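Local coordinates for protein platelet aggregation factor Sm-hPAF (Streptococcus mitis, PDB 4GWI) that binds fucosylated glycans such as Lewis y through this F-type lectin domain of lectinolysin, a toxin that probably forms pores in cholesterol-containing host membranes, at residues A[69-74]-A[140-145]; A[89-94]-A[115-120]; A[81-86]-A[133-138]. The protein carries 2 engineered substitutions. All blocks are in the same frame, centred on the assembly; numbering follows the deposited sequence.

Contact 1. Residues A[69-74]-A[140-145]; sequences KVKLYN and EVEVFR. With CA (calcium ion), chain F.
An antiparallel strand pair of the F-type lectin beta-sandwich joins residues 69-74 to 140-145, and its 140 end reaches the calcium site. The backbone ladder is regular. Lys-71 N gives a nearly straight bond to Glu-142 O (2.8 Å), and Glu-142 N returns one to Lys-71 O. Lys-69 pairs with Phe-144 in the same way. At Tyr-73 and Glu-140 the second bond, from Glu-140 N to Tyr-73 O, is weak (3.5 Å). Val-70, Leu-72, Val-141 and Val-143 share the buried face; Leu-72 CD2 lies 3.9 Å from Val-141 CG2. The other face carries Lys-69, Lys-71, Tyr-73, Glu-140, Glu-142 and Phe-144. There Tyr-73 OH donates to Glu-142 OE1 (2.8 Å), arriving 50° out of the carboxylate plane. The Tyr-73 ring and this carboxylate are turned 67° apart. Lys-71 NZ, salt-bridged to Glu-112, gives a weak bond to Tyr-73 OH, which may polarise that hydroxyl toward Glu-142. Glu-140 bends at chi2 (77°), and its OE1 binds calcium at 2.4 Å. Gly-35 N holds its OE2, and Arg-31, Asp-34, Asn-36, Ser-45 and Ala-139 complete the metal site. Strand 64-74 lies between strands 138-145 and 112-117. Its Val-70 and Leu-72 pack on Val-125 and Val-127 of strand 124-129 in the facing sheet.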
loop_
_atom_site.group_PDB
_atom_site.type_symbol
_atom_site.label_atom_id
_atom_site.label_comp_id
_atom_site.label_asym_id
_atom_site.label_seq_id
_atom_site.Cartn_x
_atom_site.Cartn_y
_atom_site.Cartn_z
ATOM N N LYS A 69 -3.636 2.733 11.367
ATOM C CA LYS A 69 -4.404 1.977 10.335
ATOM C C LYS A 69 -3.809 2.249 8.976
ATOM O O LYS A 69 -3.449 3.409 8.667
ATOM C CB LYS A 69 -5.922 2.358 10.342
ATOM C CG LYS A 69 -6.775 1.558 9.324
ATOM C CD LYS A 69 -8.199 2.186 9.434
ATOM C CE LYS A 69 -9.248 1.581 8.573
ATOM N NZ LYS A 69 -10.491 2.375 8.926
ATOM N N VAL A 70 -3.702 1.186 8.215
ATOM C CA VAL A 70 -3.305 1.334 6.771
ATOM C C VAL A 70 -4.416 0.615 5.988
ATOM O O VAL A 70 -4.789 -0.489 6.286
ATOM C CB VAL A 70 -1.974 0.616 6.487
ATOM C CG1 VAL A 70 -1.640 0.642 4.940
ATOM C CG2 VAL A 70 -0.844 1.357 7.275
ATOM N N LYS A 71 -4.987 1.335 4.969
ATOM C CA LYS A 71 -6.095 0.729 4.195
ATOM C C LYS A 71 -5.603 0.583 2.738
ATOM O O LYS A 71 -5.104 1.555 2.204
ATOM C CB LYS A 71 -7.306 1.684 4.209
ATOM C CG LYS A 71 -8.526 0.979 3.698
ATOM C CD LYS A 71 -9.787 1.773 4.193
ATOM C CE LYS A 71 -10.978 1.123 3.473
ATOM N NZ LYS A 71 -12.124 2.077 3.719
ATOM N N LEU A 72 -5.698 -0.620 2.221
ATOM C CA LEU A 72 -5.225 -0.883 0.845
ATOM C C LEU A 72 -6.558 -1.002 0.016
ATOM O O LEU A 72 -7.471 -1.724 0.377
ATOM C CB LEU A 72 -4.540 -2.243 0.723
ATOM C CG LEU A 72 -3.287 -2.413 1.616
ATOM C CD1 LEU A 72 -2.582 -3.662 1.100
ATOM C CD2 LEU A 72 -2.308 -1.245 1.701
ATOM N N TYR A 73 -6.485 -0.447 -1.177
ATOM C CA TYR A 73 -7.596 -0.618 -2.159
ATOM C C TYR A 73 -7.029 -1.287 -3.355
ATOM O O TYR A 73 -6.052 -0.794 -3.960
ATOM C CB TYR A 73 -8.149 0.746 -2.558
ATOM C CG TYR A 73 -8.796 1.530 -1.435
ATOM C CD1 TYR A 73 -10.186 1.626 -1.405
ATOM C CD2 TYR A 73 -8.034 2.159 -0.423
ATOM C CE1 TYR A 73 -10.782 2.358 -0.396
ATOM C CE2 TYR A 73 -8.647 2.878 0.609
ATOM C CZ TYR A 73 -10.025 2.953 0.585
ATOM O OH TYR A 73 -10.646 3.718 1.536
ATOM N N ASN A 74 -7.577 -2.451 -3.696
ATOM C CA ASN A 74 -7.044 -3.287 -4.761
ATOM C C ASN A 74 -7.443 -2.807 -6.151
ATOM O O ASN A 74 -8.422 -2.081 -6.271
ATOM C CB ASN A 74 -7.536 -4.756 -4.549
ATOM C CG ASN A 74 -6.661 -5.768 -5.233
ATOM O OD1 ASN A 74 -5.666 -5.467 -5.900
ATOM N ND2 ASN A 74 -7.097 -7.045 -5.125
ATOM N N GLU A 140 -5.086 2.506 -4.243
ATOM C CA GLU A 140 -4.830 3.588 -3.246
ATOM C C GLU A 140 -4.330 2.886 -1.969
ATOM O O GLU A 140 -4.715 1.751 -1.684
ATOM C CB GLU A 140 -6.195 4.308 -2.913
ATOM C CG GLU A 140 -5.923 5.667 -2.218
ATOM C CD GLU A 140 -5.463 6.816 -3.134
ATOM O OE1 GLU A 140 -5.198 6.678 -4.347
ATOM O OE2 GLU A 140 -5.247 7.924 -2.576
ATOM N N VAL A 141 -3.437 3.631 -1.277
ATOM C CA VAL A 141 -3.094 3.214 0.112
ATOM C C VAL A 141 -3.323 4.463 0.967
ATOM O O VAL A 141 -2.814 5.575 0.665
ATOM C CB VAL A 141 -1.579 2.868 0.133
ATOM C CG1 VAL A 141 -1.181 2.578 1.599
ATOM C CG2 VAL A 141 -1.306 1.606 -0.695
ATOM N N GLU A 142 -4.144 4.269 1.981
ATOM C CA GLU A 142 -4.458 5.408 2.907
ATOM C C GLU A 142 -3.892 5.054 4.276
ATOM O O GLU A 142 -3.844 3.853 4.646
ATOM C CB GLU A 142 -5.997 5.557 3.053
ATOM C CG GLU A 142 -6.585 6.009 1.691
ATOM C CD GLU A 142 -8.111 6.063 1.773
ATOM O OE1 GLU A 142 -8.765 5.480 2.680
ATOM O OE2 GLU A 142 -8.665 6.715 0.814
ATOM N N VAL A 143 -3.402 6.073 4.970
ATOM C CA VAL A 143 -2.729 5.764 6.298
ATOM C C VAL A 143 -3.301 6.748 7.332
ATOM O O VAL A 143 -3.464 7.942 7.017
ATOM C CB VAL A 143 -1.236 6.045 6.161
ATOM C CG1 VAL A 143 -0.526 5.842 7.545
ATOM C CG2 VAL A 143 -0.606 5.100 5.094
ATOM N N PHE A 144 -3.609 6.234 8.533
ATOM C CA PHE A 144 -4.275 7.076 9.553
ATOM C C PHE A 144 -3.520 6.990 10.871
ATOM O O PHE A 144 -3.076 5.873 11.206
ATOM C CB PHE A 144 -5.674 6.580 9.765
ATOM C CG PHE A 144 -6.491 6.592 8.460
ATOM C CD1 PHE A 144 -7.141 7.783 8.014
ATOM C CD2 PHE A 144 -6.527 5.432 7.667
ATOM C CE1 PHE A 144 -7.845 7.743 6.771
ATOM C CE2 PHE A 144 -7.263 5.388 6.434
ATOM C CZ PHE A 144 -7.847 6.576 6.000
ATOM N N ARG A 145 -3.392 8.145 11.542
ATOM C CA ARG A 145 -2.752 8.089 12.875
ATOM C C ARG A 145 -3.639 7.460 13.927
ATOM O O ARG A 145 -4.842 7.520 13.884
ATOM C CB ARG A 145 -2.437 9.478 13.326
ATOM C CG ARG A 145 -1.531 10.265 12.458
ATOM C CD ARG A 145 -1.352 11.698 13.066
ATOM N NE ARG A 145 -0.490 12.526 12.260
ATOM C CZ ARG A 145 -0.878 13.529 11.466
ATOM N NH1 ARG A 145 0.045 14.198 10.720
ATOM N NH2 ARG A 145 -2.193 13.850 11.331
HETATM CA CA CA F . -5.407 6.149 -6.710
#

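Contact 2. Residues A[89-94]-A[115-120]; sequences VVLLNE and VFFTAK
Leu-91 sets CG anti to its carbonyl carbon (chi1 -59°) and extends CD1 anti to CA. Phe-117 also has CG anti to its carbonyl carbon (chi1 -75°), and the two side chains meet tip to tip. Leu-91 CD1 sits over one face of the ring, 3.6 Å from the Phe-117 ring centroid and 15° off the normal. This is a CH-pi contact. The methyl is displaced toward the rim, and its closest ring atom is CG of Phe-117, at 3.5 Å. Val-89 approaches differently. Its CG1, anti to the backbone N, lies at the ring edge, 4.0 Å from CZ of Phe-117. Val-89 CG2 meets Val-115 CG2 at 4.2 Å. After Phe-117 the chain turns a corner, with an inverse gamma turn centred on Thr-118. The turn brings Lys-120 CB to 3.6 Å from Leu-91 CD1, so this methyl touches both the ring face and the base of the lysine side chain. The Lys-120 chain then bends at chi2 and leads its amine away. Strands 87-92 and 112-117 belong to the two facing sheets of the sandwich. Ala-100 and Gln-102 also touch the Phe-117 side chain. No hydrogen bond joins the two segments. Their cohesion is therefore apolar, with the sheets held here by dispersion and the ring's CH-pi contact in a buried core.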
loop_
_atom_site.group_PDB
_atom_site.type_symbol
_atom_site.label_atom_id
_atom_site.label_comp_id
_atom_site.label_asym_id
_atom_site.label_seq_id
_atom_site.Cartn_x
_atom_site.Cartn_y
_atom_site.Cartn_z
ATOM N N VAL A 89 2.455 -6.146 4.736
ATOM C CA VAL A 89 2.400 -4.641 4.956
ATOM C C VAL A 89 3.405 -4.371 6.050
ATOM O O VAL A 89 3.335 -4.987 7.158
ATOM C CB VAL A 89 0.991 -4.205 5.338
ATOM C CG1 VAL A 89 0.907 -2.669 5.541
ATOM C CG2 VAL A 89 -0.010 -4.626 4.228
ATOM N N VAL A 90 4.306 -3.451 5.795
ATOM C CA VAL A 90 5.481 -3.238 6.649
ATOM C C VAL A 90 5.525 -1.781 7.018
ATOM O O VAL A 90 5.258 -0.846 6.210
ATOM C CB VAL A 90 6.775 -3.552 5.868
ATOM C CG1 VAL A 90 7.957 -3.608 6.833
ATOM C CG2 VAL A 90 6.654 -4.916 5.183
ATOM N N LEU A 91 5.844 -1.525 8.295
ATOM C CA LEU A 91 6.122 -0.171 8.738
ATOM C C LEU A 91 7.620 -0.043 9.026
ATOM O O LEU A 91 8.164 -0.949 9.655
ATOM C CB LEU A 91 5.354 0.172 10.004
ATOM C CG LEU A 91 3.788 0.093 9.968
ATOM C CD1 LEU A 91 3.205 0.561 11.286
ATOM C CD2 LEU A 91 3.335 0.950 8.762
ATOM N N LEU A 92 8.240 1.016 8.577
ATOM C CA LEU A 92 9.693 1.220 8.792
ATOM C C LEU A 92 9.880 2.530 9.534
ATOM O O LEU A 92 9.175 3.522 9.340
ATOM C CB LEU A 92 10.478 1.350 7.478
ATOM C CG LEU A 92 10.207 0.299 6.447
ATOM C CD1 LEU A 92 11.184 0.698 5.306
ATOM C CD2 LEU A 92 10.580 -1.050 6.959
ATOM N N ASN A 93 10.903 2.546 10.411
ATOM C CA ASN A 93 11.277 3.805 11.049
ATOM C C ASN A 93 12.104 4.730 10.114
ATOM O O ASN A 93 12.329 4.438 8.911
ATOM C CB ASN A 93 12.018 3.502 12.420
ATOM C CG ASN A 93 13.426 2.939 12.226
ATOM O OD1 ASN A 93 14.028 2.429 13.281
ATOM N ND2 ASN A 93 13.955 2.839 11.066
ATOM N N GLU A 94 12.576 5.865 10.627
ATOM C CA GLU A 94 13.289 6.826 9.811
ATOM C C GLU A 94 14.566 6.329 9.239
ATOM O O GLU A 94 15.057 6.762 8.201
ATOM C CB GLU A 94 13.501 8.124 10.649
ATOM C CG GLU A 94 14.165 9.238 9.817
ATOM C CD GLU A 94 15.666 9.413 10.040
ATOM O OE1 GLU A 94 16.381 8.456 10.493
ATOM O OE2 GLU A 94 16.134 10.546 9.732
ATOM N N VAL A 115 -5.794 -2.651 7.628
ATOM C CA VAL A 115 -4.722 -3.285 8.478
ATOM C C VAL A 115 -4.555 -2.379 9.678
ATOM O O VAL A 115 -4.346 -1.162 9.590
ATOM C CB VAL A 115 -3.430 -3.292 7.653
ATOM C CG1 VAL A 115 -2.355 -4.029 8.511
ATOM C CG2 VAL A 115 -3.601 -3.996 6.315
ATOM N N PHE A 116 -4.660 -2.951 10.882
ATOM C CA PHE A 116 -4.541 -2.155 12.103
ATOM C C PHE A 116 -3.199 -2.381 12.810
ATOM O O PHE A 116 -2.810 -3.559 12.890
ATOM C CB PHE A 116 -5.699 -2.529 13.057
ATOM C CG PHE A 116 -7.056 -2.051 12.508
ATOM C CD1 PHE A 116 -7.434 -0.768 12.802
ATOM C CD2 PHE A 116 -7.843 -2.928 11.767
ATOM C CE1 PHE A 116 -8.669 -0.275 12.315
ATOM C CE2 PHE A 116 -9.106 -2.420 11.266
ATOM C CZ PHE A 116 -9.449 -1.115 11.564
ATOM N N PHE A 117 -2.536 -1.273 13.170
ATOM C CA PHE A 117 -1.258 -1.387 13.901
ATOM C C PHE A 117 -1.391 -0.853 15.280
ATOM O O PHE A 117 -2.201 0.025 15.534
ATOM C CB PHE A 117 -0.220 -0.606 13.145
ATOM C CG PHE A 117 0.261 -1.322 11.883
ATOM C CD1 PHE A 117 1.149 -2.345 11.895
ATOM C CD2 PHE A 117 -0.277 -0.947 10.615
ATOM C CE1 PHE A 117 1.624 -3.013 10.752
ATOM C CE2 PHE A 117 0.203 -1.594 9.480
ATOM C CZ PHE A 117 1.103 -2.641 9.502
ATOM N N THR A 118 -0.580 -1.447 16.215
ATOM C CA THR A 118 -0.762 -1.069 17.649
ATOM C C THR A 118 0.129 0.100 17.991
ATOM O O THR A 118 1.292 -0.064 18.443
ATOM C CB THR A 118 -0.440 -2.254 18.529
ATOM O OG1 THR A 118 -1.189 -3.418 18.081
ATOM C CG2 THR A 118 -0.864 -1.960 19.959
ATOM N N ALA A 119 -0.307 1.274 17.544
ATOM C CA ALA A 119 0.315 2.605 17.833
ATOM C C ALA A 119 1.792 2.617 17.511
ATOM O O ALA A 119 2.656 2.808 18.410
ATOM C CB ALA A 119 0.073 2.972 19.305
ATOM N N LYS A 120 2.130 2.358 16.238
ATOM C CA LYS A 120 3.489 2.198 15.863
ATOM C C LYS A 120 4.110 3.446 15.304
ATOM O O LYS A 120 3.567 4.037 14.332
ATOM C CB LYS A 120 3.590 1.087 14.784
ATOM C CG LYS A 120 3.203 -0.338 15.241
ATOM C CD LYS A 120 4.276 -0.850 16.273
ATOM C CE LYS A 120 3.671 -2.129 16.890
ATOM N NZ LYS A 120 4.633 -2.524 18.008
#

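Contact 3. Residues A[81-86]-A[133-138]; sequences ANRLSN and NTPLSL. With FUC (alpha-L-fucopyranose), chain B.
The Arg-83 guanidinium has Pro-135 CG over one face, while fucose O3 and a bridging water lie at its edge, in plane. Pro-135 CG stands 3.8 Å from Arg-83 NH1, and the proline ring crosses the arginine chain obliquely, its CG and CD touching Arg-83 CD. Arg-83 leaves the backbone with CG anti to the carbonyl carbon (chi1 -70°). From CG to NE it is extended, so the charged group is carried out to the sugar. There NH1 donates to fucose O4 (2.9 Å, 152°). NH2 of Arg-83 donates a straighter bond to fucose O3 (3.1 Å, 162°). A second bond from NH1, to O3, is weak. NH1 of Arg-83 also donates to the water at 2.9 Å, and that water donates to Ser-137 OG. Thr-47 O takes part in a further hydrogen bond with this hydroxyl. Nearer the backbone, Thr-134 CG2 packs against the arginine stem, 3.9 Å from Arg-83 CB. Residues 81-83 form a short 3-10 segment, followed by an inverse gamma turn centred on Leu-84. Ser-85 OG donates to Asn-82 O nearly along the C=O axis, bracing this bend. Leu-84 turns inward with CG anti to the backbone N. Its CD1 meets Leu-136 CD1 at 3.8 Å, and its CD2 meets Leu-138 CD2. Leu-129 and Trp-57 also line this apolar cluster. His-48 and Arg-75 bind the same fucose, so Arg-83 is one part of the glycan pocket of this F-type lectin. The contact thus joins an apolar base to a polar tip. The bonds to fucose and water, with proline over one face, probably hold the guanidinium's orientation, and its positive charge probably strengthens the grip on two adjacent fucose hydroxyls.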
loop_
_atom_site.group_PDB
_atom_site.type_symbol
_atom_site.label_atom_id
_atom_site.label_comp_id
_atom_site.label_asym_id
_atom_site.label_seq_id
_atom_site.Cartn_x
_atom_site.Cartn_y
_atom_site.Cartn_z
ATOM N N ALA A 81 -7.362 -9.189 -9.850
ATOM C CA ALA A 81 -7.331 -8.721 -8.437
ATOM C C ALA A 81 -6.500 -9.678 -7.583
ATOM O O ALA A 81 -5.897 -9.259 -6.569
ATOM C CB ALA A 81 -8.760 -8.565 -7.865
ATOM N N ASN A 82 -6.423 -10.971 -7.930
ATOM C CA ASN A 82 -5.640 -11.925 -7.167
ATOM C C ASN A 82 -4.167 -11.737 -7.169
ATOM O O ASN A 82 -3.496 -12.416 -6.429
ATOM C CB ASN A 82 -6.018 -13.398 -7.555
ATOM C CG ASN A 82 -5.584 -13.779 -8.993
ATOM O OD1 ASN A 82 -5.290 -14.947 -9.253
ATOM N ND2 ASN A 82 -5.555 -12.808 -9.928
ATOM N N ARG A 83 -3.630 -10.789 -7.961
ATOM C CA ARG A 83 -2.222 -10.504 -7.886
ATOM C C ARG A 83 -1.859 -9.913 -6.514
ATOM O O ARG A 83 -0.677 -10.027 -6.090
ATOM C CB ARG A 83 -1.807 -9.503 -8.986
ATOM C CG ARG A 83 -1.853 -10.106 -10.410
ATOM C CD ARG A 83 -1.782 -8.994 -11.440
ATOM N NE ARG A 83 -1.785 -9.685 -12.769
ATOM C CZ ARG A 83 -1.759 -9.028 -13.947
ATOM N NH1 ARG A 83 -1.704 -7.653 -14.032
ATOM N NH2 ARG A 83 -1.746 -9.789 -15.081
ATOM N N LEU A 84 -2.824 -9.289 -5.869
ATOM C CA LEU A 84 -2.570 -8.783 -4.513
ATOM C C LEU A 84 -2.926 -9.925 -3.507
ATOM O O LEU A 84 -4.041 -10.001 -2.939
ATOM C CB LEU A 84 -3.361 -7.489 -4.209
ATOM C CG LEU A 84 -3.068 -6.901 -2.815
ATOM C CD1 LEU A 84 -1.587 -6.446 -2.741
ATOM C CD2 LEU A 84 -3.931 -5.649 -2.683
ATOM N N SER A 85 -1.959 -10.799 -3.384
ATOM C CA SER A 85 -2.090 -11.997 -2.516
ATOM C C SER A 85 -0.689 -12.341 -2.083
ATOM O O SER A 85 0.313 -12.008 -2.731
ATOM C CB SER A 85 -2.834 -13.135 -3.287
ATOM O OG SER A 85 -1.972 -13.519 -4.296
ATOM N N ASN A 86 -0.598 -13.038 -0.928
ATOM C CA ASN A 86 0.648 -13.435 -0.321
ATOM C C ASN A 86 1.632 -12.275 -0.228
ATOM O O ASN A 86 2.654 -12.223 -0.902
ATOM C CB ASN A 86 1.249 -14.593 -1.126
ATOM C CG ASN A 86 2.437 -15.255 -0.410
ATOM O OD1 ASN A 86 2.730 -15.031 0.734
ATOM N ND2 ASN A 86 3.195 -16.040 -1.172
ATOM N N ASN A 133 7.350 -13.427 -10.099
ATOM C CA ASN A 133 6.901 -13.019 -11.419
ATOM C C ASN A 133 5.472 -12.496 -11.439
ATOM O O ASN A 133 4.613 -12.887 -12.208
ATOM C CB ASN A 133 7.066 -14.270 -12.366
ATOM C CG ASN A 133 6.786 -13.918 -13.796
ATOM O OD1 ASN A 133 5.975 -14.590 -14.471
ATOM N ND2 ASN A 133 7.373 -12.809 -14.242
ATOM N N THR A 134 5.206 -11.552 -10.479
ATOM C CA THR A 134 3.844 -11.001 -10.280
ATOM C C THR A 134 3.999 -9.449 -10.112
ATOM O O THR A 134 4.886 -9.006 -9.444
ATOM C CB THR A 134 3.160 -11.540 -9.003
ATOM O OG1 THR A 134 3.101 -13.003 -9.139
ATOM C CG2 THR A 134 1.729 -11.065 -8.823
ATOM N N PRO A 135 3.148 -8.698 -10.785
ATOM C CA PRO A 135 3.236 -7.204 -10.619
ATOM C C PRO A 135 2.369 -6.786 -9.454
ATOM O O PRO A 135 1.368 -7.413 -9.142
ATOM C CB PRO A 135 2.624 -6.625 -11.917
ATOM C CG PRO A 135 1.730 -7.727 -12.443
ATOM C CD PRO A 135 2.122 -9.059 -11.799
ATOM N N LEU A 136 2.818 -5.698 -8.798
ATOM C CA LEU A 136 2.017 -5.104 -7.692
ATOM C C LEU A 136 1.253 -3.889 -8.308
ATOM O O LEU A 136 1.860 -2.966 -8.835
ATOM C CB LEU A 136 2.965 -4.695 -6.552
ATOM C CG LEU A 136 2.264 -3.899 -5.405
ATOM C CD1 LEU A 136 1.147 -4.731 -4.754
ATOM C CD2 LEU A 136 3.421 -3.540 -4.408
ATOM N N SER A 137 -0.068 -3.941 -8.094
ATOM C CA SER A 137 -0.985 -2.838 -8.474
ATOM C C SER A 137 -1.869 -2.463 -7.306
ATOM O O SER A 137 -2.585 -3.320 -6.819
ATOM C CB SER A 137 -1.875 -3.260 -9.667
ATOM O OG SER A 137 -1.061 -3.363 -10.862
ATOM N N LEU A 138 -1.841 -1.197 -6.934
ATOM C CA LEU A 138 -2.716 -0.734 -5.849
ATOM C C LEU A 138 -3.513 0.470 -6.356
ATOM O O LEU A 138 -2.925 1.401 -7.000
ATOM C CB LEU A 138 -1.812 -0.243 -4.677
ATOM C CG LEU A 138 -1.057 -1.412 -4.078
ATOM C CD1 LEU A 138 0.187 -0.835 -3.318
ATOM C CD2 LEU A 138 -1.962 -2.126 -3.072
HETATM C C1 FUC B . -4.607 -6.104 -18.135
HETATM C C2 FUC B . -3.683 -7.187 -17.610
HETATM C C3 FUC B . -2.266 -6.941 -18.030
HETATM C C4 FUC B . -1.848 -5.587 -17.496
HETATM C C5 FUC B . -2.818 -4.572 -18.063
HETATM C C6 FUC B . -2.483 -3.164 -17.628
HETATM O O2 FUC B . -4.116 -8.440 -18.113
HETATM O O3 FUC B . -1.474 -7.930 -17.511
HETATM O O4 FUC B . -1.884 -5.628 -16.095
HETATM O O5 FUC B . -4.133 -4.862 -17.688
HETATM O O HOH W 1 -2.279 -5.595 -12.016
#

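How the contacts relate
All three contacts lie in one F-type lectin domain. Contact 1 spans the widest stretch of chain; contact 3 falls within that span, and contact 2 within that of contact 3. Contacts 1 and 2 have centres about 11 Å apart. Contact 2 reaches the sheet of contact 1 through strand 112-117, the neighbour of 64-74; its strand 87-92 lies in the facing sheet. Val-70 O probably accepts a hydrogen bond from Val-115 N. Contact 3 lies in loops, its centre about 16 Å from contact 1, where Asn-74 ND2 probably bonds to Ala-81 O. Contacts 2 and 3 are about 21 Å apart, on opposite sides of the chain's centre. The sandwich therefore places sugar-binding loops at one end and a purely apolar contact toward the other.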